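Local atomic coordinates of type III pantothenate kinase (PDB entry 2NRH), a protein that probably catalyses the ATP-dependent phosphorylation of pantothenate, the first step in the biosynthesis of coenzyme A. Residues K156-L161 / Q179-Y184. The protein carries 2 engineered substitutions. Residues are numbered along the deposited sequence; the frame is centred on the assembly and turned at random.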
# COMPACT_ATOMS: atom_id res chain seq x y z
N LYS B 156 2.19 -3.06 9.18
CA LYS B 156 1.66 -2.15 10.18
C LYS B 156 0.66 -1.16 9.65
O LYS B 156 -0.26 -0.79 10.39
CB LYS B 156 2.75 -1.39 10.96
CG LYS B 156 2.34 -1.35 12.45
CD LYS B 156 2.75 -0.14 13.20
CE LYS B 156 2.41 -0.38 14.66
NZ LYS B 156 3.10 0.65 15.55
N GLY B 157 0.87 -0.73 8.40
CA GLY B 157 -0.09 0.06 7.66
C GLY B 157 -1.47 -0.59 7.58
O GLY B 157 -2.48 0.07 7.81
N ILE B 158 -1.50 -1.88 7.25
CA ILE B 158 -2.74 -2.68 7.25
C ILE B 158 -3.28 -2.89 8.67
O ILE B 158 -4.47 -2.81 8.87
CB ILE B 158 -2.54 -4.11 6.60
CG1 ILE B 158 -2.10 -4.02 5.14
CG2 ILE B 158 -3.80 -4.88 6.58
CD1 ILE B 158 -1.48 -5.29 4.69
N TYR B 159 -2.41 -3.22 9.62
CA TYR B 159 -2.82 -3.36 11.01
C TYR B 159 -3.52 -2.08 11.53
O TYR B 159 -4.57 -2.16 12.10
CB TYR B 159 -1.64 -3.76 11.93
CG TYR B 159 -2.05 -3.76 13.40
CD1 TYR B 159 -2.64 -4.89 13.97
CD2 TYR B 159 -1.90 -2.61 14.20
CE1 TYR B 159 -3.05 -4.89 15.33
CE2 TYR B 159 -2.33 -2.60 15.54
CZ TYR B 159 -2.89 -3.74 16.09
OH TYR B 159 -3.28 -3.76 17.43
N LEU B 160 -2.93 -0.92 11.32
CA LEU B 160 -3.55 0.29 11.84
C LEU B 160 -4.81 0.70 11.13
O LEU B 160 -5.77 1.12 11.80
CB LEU B 160 -2.57 1.47 11.90
CG LEU B 160 -1.32 1.40 12.80
CD1 LEU B 160 -0.39 2.55 12.50
CD2 LEU B 160 -1.74 1.38 14.26
N LEU B 161 -4.85 0.60 9.79
CA LEU B 161 -6.11 0.84 9.08
C LEU B 161 -7.21 -0.07 9.57
O LEU B 161 -8.33 0.39 9.76
CB LEU B 161 -5.98 0.70 7.56
CG LEU B 161 -5.35 1.93 6.96
CD1 LEU B 161 -4.62 1.49 5.71
CD2 LEU B 161 -6.39 3.06 6.70
N GLN B 179 -5.77 -15.24 7.33
CA GLN B 179 -5.35 -15.87 8.61
C GLN B 179 -4.15 -15.13 9.24
O GLN B 179 -4.16 -14.76 10.43
CB GLN B 179 -5.08 -17.39 8.48
CG GLN B 179 -4.73 -18.09 9.85
CD GLN B 179 -5.82 -17.92 10.92
OE1 GLN B 179 -6.81 -18.62 10.90
NE2 GLN B 179 -5.63 -16.98 11.85
N PHE B 180 -3.16 -14.87 8.38
CA PHE B 180 -2.03 -14.06 8.73
C PHE B 180 -2.41 -12.69 9.34
O PHE B 180 -1.92 -12.29 10.42
CB PHE B 180 -1.16 -13.91 7.52
CG PHE B 180 -0.11 -12.90 7.70
CD1 PHE B 180 0.95 -13.12 8.57
CD2 PHE B 180 -0.16 -11.70 7.01
CE1 PHE B 180 1.92 -12.17 8.73
CE2 PHE B 180 0.78 -10.78 7.21
CZ PHE B 180 1.82 -11.01 8.05
N LEU B 181 -3.32 -11.98 8.67
CA LEU B 181 -3.77 -10.68 9.19
C LEU B 181 -4.62 -10.82 10.46
O LEU B 181 -4.47 -10.04 11.39
CB LEU B 181 -4.52 -9.90 8.13
CG LEU B 181 -3.67 -9.46 6.93
CD1 LEU B 181 -4.61 -8.76 5.99
CD2 LEU B 181 -2.47 -8.54 7.34
N ALA B 182 -5.48 -11.84 10.51
CA ALA B 182 -6.32 -12.10 11.67
C ALA B 182 -5.48 -12.24 12.98
O ALA B 182 -5.79 -11.60 14.01
CB ALA B 182 -7.14 -13.32 11.42
N ASN B 183 -4.39 -13.02 12.91
CA ASN B 183 -3.48 -13.26 14.03
C ASN B 183 -2.98 -12.02 14.71
O ASN B 183 -2.61 -12.10 15.86
CB ASN B 183 -2.35 -14.21 13.65
CG ASN B 183 -2.85 -15.56 13.22
OD1 ASN B 183 -4.00 -15.87 13.48
ND2 ASN B 183 -2.04 -16.35 12.52
N TYR B 184 -3.02 -10.86 14.09
CA TYR B 184 -2.64 -9.64 14.84
C TYR B 184 -3.76 -9.11 15.76
O TYR B 184 -3.60 -8.05 16.38
CB TYR B 184 -2.32 -8.51 13.90
CG TYR B 184 -1.05 -8.60 13.10
CD1 TYR B 184 0.20 -8.70 13.71
CD2 TYR B 184 -1.10 -8.49 11.71
CE1 TYR B 184 1.38 -8.75 12.95
CE2 TYR B 184 0.06 -8.52 10.94
CZ TYR B 184 1.29 -8.65 11.56
OH TYR B 184 2.39 -8.70 10.75
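I158 and Y159, neighbours on helix 146-165, meet L181 of the short helix 178-182 and Y184 in the loop that follows it, joining two helical elements of the second half of the ASKHA (actin-like ATPase) fold. Helix 178-182 follows strand 171-174 and leads on to strand 188-190, so it is the connection between two parallel strands, and the long helix packs beside it. No hydrogen bond spans the interface; the contact is mainly van der Waals, between apolar side-chain surfaces and one carbonyl oxygen at a ring edge.

In the buried half, I158 and L181 cross at about a right angle. CG2 of I158, lying anti to the backbone N while CG1 sits beside that N (chi1 -60°), reaches L181 and fits its fork, 4.0 Å from both CD1 and CD2 of that leucine. A beta-branched residue suits this place because it can spend one branch on L181 while its side chain also reaches L112 of strand 105-113. L181, with two methyls at its tip, can receive I158 and still pack on F173 of strand 171-174.

The aromatic half is only partly exposed. Y159 sends CG anti to its backbone N (chi1 174°), which brings the CD1-CE1 side of its ring to CB and the carbonyl O of Y184. Its CD1 rests 3.6 Å from CB of Y184, whose ring lies oblique to that atom. OH of Y159 is hydrogen-bonded to NZ of K163, one turn further along the helix, and its ring stacks on that of F185. A tyrosine fits here because the C-H edge of its ring, faintly positive, suits a carbonyl oxygen, while the hydroxyl serves the lysine. At that edge the carbonyl O of Y184 approaches near the ring plane, 3.4 Å from CE1 of Y159.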